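Long-range contacts in methyl-coenzyme M reductase I beta subunit (Methanosarcina barkeri, PDB 1E6Y), which forms part of the enzyme that uses coenzyme B to cleave methyl-coenzyme M reductively, releasing methane in the final step of methanogenesis: residues Leu70-Val75 and Phe142-Tyr147; Gln170-Leu175 and Gly410-Val415. All coordinates share one frame; numbering follows the deposited sequence.

Contact 1 (Leu70-Val75 and Phe142-Tyr147); sequences LNYDIV and FGTDPY
Aromatic stacking carries most of this contact. The rings of Tyr72 and Phe142 form an offset stack, with planes only 8° apart and centroids 4.7 Å from each other. The two side chains run past one another in opposite directions, so each beta carbon sits over the other's ring: Phe142 CB lies 3.4 Å from the Tyr72 ring centroid, almost on its normal, and Tyr72 CB lies 3.7 Å from the Phe142 ring centroid. Both are CH-pi contacts. In each residue CG stands anti to the carbonyl carbon (chi1 -61° in both). Leu70 CB backs the opposite face of the tyrosine.

Apolar contact continues where Ile74 CD1 meets Phe142 CE1 at 3.7 Å. At the phenylalanine edge, Asp73 O lies 3.6 Å from Phe142 CZ; its hydrogen bond comes from Asn77 ND2.

One polar link ends the stack: Tyr72 OH and Thr144 OG1 are hydrogen-bonded at 2.8 Å. An alanine in place of Tyr72 would probably loosen the two loops, since both the ring beneath Phe142 CB and the hydroxyl would go.

The contact joins the loop between helices 46-55 and 78-89 to the turn between helices 125-141 and 149-157, where Gly143 at positive phi completes a Schellman motif. The stack sets the distance between the two, and the one hydrogen bond fixes the tyrosine's far end while giving the hydroxyl of buried Thr144 a polar partner.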
loop_
_atom_site.group_PDB
_atom_site.type_symbol
_atom_site.label_atom_id
_atom_site.label_comp_id
_atom_site.label_asym_id
_atom_site.label_seq_id
_atom_site.Cartn_x
_atom_site.Cartn_y
_atom_site.Cartn_z
ATOM N N LEU E 70 -32.107 -1.336 -14.312
ATOM C CA LEU E 70 -32.743 -2.637 -14.482
ATOM C C LEU E 70 -33.724 -2.870 -13.338
ATOM O O LEU E 70 -33.356 -2.775 -12.167
ATOM C CB LEU E 70 -31.691 -3.754 -14.503
ATOM C CG LEU E 70 -30.658 -3.730 -15.636
ATOM C CD1 LEU E 70 -29.608 -4.797 -15.389
ATOM C CD2 LEU E 70 -31.343 -3.954 -16.979
ATOM N N ASN E 71 -34.984 -3.110 -13.684
ATOM C CA ASN E 71 -36.032 -3.302 -12.687
ATOM C C ASN E 71 -36.348 -4.780 -12.503
ATOM O O ASN E 71 -37.201 -5.340 -13.195
ATOM C CB ASN E 71 -37.293 -2.535 -13.093
ATOM C CG ASN E 71 -37.035 -1.058 -13.274
ATOM O OD1 ASN E 71 -36.433 -0.413 -12.414
ATOM N ND2 ASN E 71 -37.429 -0.522 -14.423
ATOM N N TYR E 72 -35.574 -5.422 -11.634
ATOM C CA TYR E 72 -35.757 -6.834 -11.324
ATOM C C TYR E 72 -36.338 -6.956 -9.923
ATOM O O TYR E 72 -35.875 -6.294 -8.991
ATOM C CB TYR E 72 -34.419 -7.575 -11.371
ATOM C CG TYR E 72 -33.714 -7.564 -12.712
ATOM C CD1 TYR E 72 -34.391 -7.220 -13.886
ATOM C CD2 TYR E 72 -32.376 -7.943 -12.812
ATOM C CE1 TYR E 72 -33.751 -7.258 -15.124
ATOM C CE2 TYR E 72 -31.732 -7.990 -14.041
ATOM C CZ TYR E 72 -32.422 -7.649 -15.191
ATOM O OH TYR E 72 -31.779 -7.716 -16.404
ATOM N N ASP E 73 -37.338 -7.815 -9.772
ATOM C CA ASP E 73 -37.910 -8.063 -8.457
ATOM C C ASP E 73 -37.110 -9.142 -7.733
ATOM O O ASP E 73 -37.499 -10.309 -7.709
ATOM C CB ASP E 73 -39.377 -8.481 -8.587
ATOM C CG ASP E 73 -40.105 -8.488 -7.250
ATOM O OD1 ASP E 73 -39.541 -8.011 -6.242
ATOM O OD2 ASP E 73 -41.251 -8.976 -7.212
ATOM N N ILE E 74 -35.980 -8.741 -7.161
ATOM C CA ILE E 74 -35.093 -9.671 -6.470
ATOM C C ILE E 74 -35.753 -10.212 -5.202
ATOM O O ILE E 74 -35.829 -11.424 -5.004
ATOM C CB ILE E 74 -33.755 -8.991 -6.088
ATOM C CG1 ILE E 74 -33.126 -8.324 -7.320
ATOM C CG2 ILE E 74 -32.806 -10.012 -5.470
ATOM C CD1 ILE E 74 -32.771 -9.282 -8.442
ATOM N N VAL E 75 -36.271 -9.306 -4.378
ATOM C CA VAL E 75 -36.876 -9.669 -3.101
ATOM C C VAL E 75 -38.134 -10.525 -3.281
ATOM O O VAL E 75 -38.334 -11.503 -2.559
ATOM C CB VAL E 75 -37.212 -8.399 -2.279
ATOM C CG1 VAL E 75 -37.968 -8.768 -1.004
ATOM C CG2 VAL E 75 -35.928 -7.658 -1.927
ATOM N N PHE E 142 -33.823 -13.271 -14.837
ATOM C CA PHE E 142 -34.403 -12.051 -15.379
ATOM C C PHE E 142 -33.982 -11.795 -16.822
ATOM O O PHE E 142 -34.281 -10.741 -17.385
ATOM C CB PHE E 142 -34.041 -10.866 -14.484
ATOM C CG PHE E 142 -34.559 -10.996 -13.077
ATOM C CD1 PHE E 142 -33.740 -11.490 -12.064
ATOM C CD2 PHE E 142 -35.886 -10.692 -12.780
ATOM C CE1 PHE E 142 -34.236 -11.686 -10.778
ATOM C CE2 PHE E 142 -36.392 -10.884 -11.497
ATOM C CZ PHE E 142 -35.565 -11.383 -10.492
ATOM N N GLY E 143 -33.319 -12.784 -17.421
ATOM C CA GLY E 143 -33.032 -12.756 -18.847
ATOM C C GLY E 143 -32.198 -11.574 -19.303
ATOM O O GLY E 143 -32.455 -10.993 -20.358
ATOM N N THR E 144 -31.164 -11.253 -18.531
ATOM C CA THR E 144 -30.338 -10.082 -18.794
ATOM C C THR E 144 -29.613 -10.192 -20.135
ATOM O O THR E 144 -28.994 -11.214 -20.431
ATOM C CB THR E 144 -29.302 -9.891 -17.673
ATOM O OG1 THR E 144 -29.967 -9.909 -16.403
ATOM C CG2 THR E 144 -28.567 -8.569 -17.835
ATOM N N ASP E 145 -29.751 -9.160 -20.965
ATOM C CA ASP E 145 -29.001 -9.063 -22.218
ATOM C C ASP E 145 -27.514 -8.945 -21.903
ATOM O O ASP E 145 -27.135 -8.295 -20.924
ATOM C CB ASP E 145 -29.448 -7.835 -23.019
ATOM C CG ASP E 145 -30.896 -7.919 -23.468
ATOM O OD1 ASP E 145 -31.319 -8.996 -23.942
ATOM O OD2 ASP E 145 -31.612 -6.899 -23.358
ATOM N N PRO E 146 -26.654 -9.604 -22.704
ATOM C CA PRO E 146 -25.206 -9.604 -22.456
ATOM C C PRO E 146 -24.592 -8.214 -22.250
ATOM O O PRO E 146 -23.728 -8.038 -21.388
ATOM C CB PRO E 146 -24.642 -10.313 -23.686
ATOM C CG PRO E 146 -25.722 -11.281 -24.055
ATOM C CD PRO E 146 -27.019 -10.547 -23.779
ATOM N N TYR E 147 -25.095 -7.214 -22.973
ATOM C CA TYR E 147 -24.589 -5.850 -22.820
ATOM C C TYR E 147 -25.061 -5.144 -21.548
ATOM O O TYR E 147 -24.631 -4.026 -21.256
ATOM C CB TYR E 147 -24.929 -5.007 -24.054
ATOM C CG TYR E 147 -23.816 -4.994 -25.076
ATOM C CD1 TYR E 147 -22.607 -4.353 -24.804
ATOM C CD2 TYR E 147 -23.910 -5.752 -26.241
ATOM C CE1 TYR E 147 -21.514 -4.483 -25.656
ATOM C CE2 TYR E 147 -22.821 -5.891 -27.100
ATOM C CZ TYR E 147 -21.625 -5.260 -26.797
ATOM O OH TYR E 147 -20.524 -5.461 -27.597
#

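Contact 2 (Gln170-Leu175 and Gly410-Val415); sequences QVQGIL and GLIGDV
Two flat amide groups each receive a methyl on a face. Over the side-chain carboxamide of Gln172 stands Leu411 CD2, 3.9 Å from Gln172 CD and almost straight above the plane; past the oxygen end, Ile412 CG1 lies 4.1 Å from Gln172 OE1. The second flat group is the peptide joining Gly173 to Ile174: Ile412 CD1 sits above its plane, 3.5 Å from Gly173 O. No hydrogen bond spans the segments, so dispersion and shape hold them together.

Gln172 reaches the helix because its chain is extended beyond CG (chi2 176°), crossing Leu411 and Ile412 obliquely. Glutamine suits this exposed strand position, offering a flat surface to methyls while keeping a polar end. Ile412 turns at its second torsion (chi2 -59°), which brings CD1 over the glycine peptide. Farther along, Ile174 CG1 and Ile412 CG2 meet loosely at 4.3 Å, and Ile199 of helix 193-199 touches both isoleucines.

Leu411 also rests on Ala43 and Ser107, and Val415 on Ala43, Ser107 and Leu109, so the helix reaches over neighbouring strands as well. This is a helix laid on an antiparallel sheet whose strand order and connecting helices match a ferredoxin-like fold; here residues of the C-terminal family region pack on a strand of the N-terminal one.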
loop_
_atom_site.group_PDB
_atom_site.type_symbol
_atom_site.label_atom_id
_atom_site.label_comp_id
_atom_site.label_asym_id
_atom_site.label_seq_id
_atom_site.Cartn_x
_atom_site.Cartn_y
_atom_site.Cartn_z
ATOM N N GLN E 170 -22.867 -5.989 -2.462
ATOM C CA GLN E 170 -23.936 -6.395 -1.555
ATOM C C GLN E 170 -23.645 -7.725 -0.868
ATOM O O GLN E 170 -24.564 -8.432 -0.451
ATOM C CB GLN E 170 -25.267 -6.479 -2.311
ATOM C CG GLN E 170 -25.700 -5.177 -2.976
ATOM C CD GLN E 170 -25.993 -4.073 -1.977
ATOM O OE1 GLN E 170 -26.351 -4.335 -0.829
ATOM N NE2 GLN E 170 -25.869 -2.825 -2.422
ATOM N N VAL E 171 -22.363 -8.062 -0.755
ATOM C CA VAL E 171 -21.942 -9.293 -0.093
ATOM C C VAL E 171 -20.990 -8.952 1.048
ATOM O O VAL E 171 -20.037 -8.192 0.861
ATOM C CB VAL E 171 -21.218 -10.251 -1.080
ATOM C CG1 VAL E 171 -20.891 -11.568 -0.393
ATOM C CG2 VAL E 171 -22.082 -10.496 -2.308
ATOM N N GLN E 172 -21.304 -9.440 2.246
ATOM C CA GLN E 172 -20.442 -9.244 3.412
ATOM C C GLN E 172 -20.328 -10.547 4.184
ATOM O O GLN E 172 -21.297 -11.296 4.292
ATOM C CB GLN E 172 -21.023 -8.207 4.376
ATOM C CG GLN E 172 -21.339 -6.842 3.809
ATOM C CD GLN E 172 -21.990 -5.946 4.854
ATOM O OE1 GLN E 172 -21.855 -6.182 6.058
ATOM N NE2 GLN E 172 -22.742 -4.946 4.397
ATOM N N GLY E 173 -19.204 -10.714 4.870
ATOM C CA GLY E 173 -19.086 -11.779 5.846
ATOM C C GLY E 173 -18.675 -11.219 7.194
ATOM O O GLY E 173 -18.597 -10.002 7.371
ATOM N N ILE E 174 -18.413 -12.107 8.146
ATOM C CA ILE E 174 -17.923 -11.713 9.461
ATOM C C ILE E 174 -16.465 -11.252 9.387
ATOM O O ILE E 174 -16.057 -10.341 10.108
ATOM C CB ILE E 174 -18.060 -12.887 10.464
ATOM C CG1 ILE E 174 -19.542 -13.223 10.657
ATOM C CG2 ILE E 174 -17.427 -12.532 11.801
ATOM C CD1 ILE E 174 -19.788 -14.498 11.415
ATOM N N LEU E 175 -15.708 -11.835 8.460
ATOM C CA LEU E 175 -14.296 -11.498 8.283
ATOM C C LEU E 175 -14.122 -10.388 7.247
ATOM O O LEU E 175 -15.092 -9.918 6.654
ATOM C CB LEU E 175 -13.509 -12.739 7.849
ATOM C CG LEU E 175 -13.649 -13.979 8.735
ATOM C CD1 LEU E 175 -13.016 -15.186 8.057
ATOM C CD2 LEU E 175 -13.002 -13.715 10.083
ATOM N N GLY E 410 -25.938 -4.405 11.056
ATOM C CA GLY E 410 -27.329 -4.818 10.990
ATOM C C GLY E 410 -27.534 -6.095 10.195
ATOM O O GLY E 410 -28.170 -7.035 10.675
ATOM N N LEU E 411 -26.936 -6.152 9.007
ATOM C CA LEU E 411 -27.016 -7.329 8.146
ATOM C C LEU E 411 -26.368 -8.551 8.802
ATOM O O LEU E 411 -26.916 -9.653 8.754
ATOM C CB LEU E 411 -26.338 -7.037 6.803
ATOM C CG LEU E 411 -26.364 -8.117 5.718
ATOM C CD1 LEU E 411 -27.775 -8.297 5.186
ATOM C CD2 LEU E 411 -25.422 -7.721 4.597
ATOM N N ILE E 412 -25.217 -8.338 9.439
ATOM C CA ILE E 412 -24.470 -9.417 10.080
ATOM C C ILE E 412 -25.260 -10.025 11.237
ATOM O O ILE E 412 -25.328 -11.246 11.373
ATOM C CB ILE E 412 -23.092 -8.912 10.594
ATOM C CG1 ILE E 412 -22.231 -8.454 9.411
ATOM C CG2 ILE E 412 -22.372 -10.008 11.374
ATOM C CD1 ILE E 412 -21.961 -9.539 8.379
ATOM N N GLY E 413 -25.892 -9.171 12.038
ATOM C CA GLY E 413 -26.715 -9.652 13.132
ATOM C C GLY E 413 -27.937 -10.406 12.643
ATOM O O GLY E 413 -28.263 -11.471 13.163
ATOM N N ASP E 414 -28.568 -9.881 11.596
ATOM C CA ASP E 414 -29.760 -10.492 11.010
ATOM C C ASP E 414 -29.455 -11.865 10.408
ATOM O O ASP E 414 -30.213 -12.818 10.602
ATOM C CB ASP E 414 -30.344 -9.581 9.922
ATOM C CG ASP E 414 -30.906 -8.278 10.477
ATOM O OD1 ASP E 414 -31.318 -8.245 11.659
ATOM O OD2 ASP E 414 -30.946 -7.286 9.721
ATOM N N VAL E 415 -28.306 -11.974 9.749
ATOM C CA VAL E 415 -27.967 -13.169 8.989
ATOM C C VAL E 415 -27.231 -14.227 9.815
ATOM O O VAL E 415 -27.433 -15.421 9.606
ATOM C CB VAL E 415 -27.134 -12.799 7.734
ATOM C CG1 VAL E 415 -26.624 -14.046 7.041
ATOM C CG2 VAL E 415 -27.986 -11.981 6.772
#

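Contact 1 closes before contact 2 opens along the chain, and the two centres lie about 24 Å apart, with nearest atoms about 9 Å from each other and no touch. The centre of contact 1 is about 36 Å from the centre of the chain, that of contact 2 about 13 Å, on the same side. Both draw on the same N-terminal unit: the loops of contact 1 belong to the helical connections before strand 98-102 and after strand 107-111, and contact 2 uses strand 171-172 of that sheet. Contact 1 therefore joins connections within the unit, while contact 2 ties its sheet to the C-terminal family region. Both lie away from the coenzyme pockets.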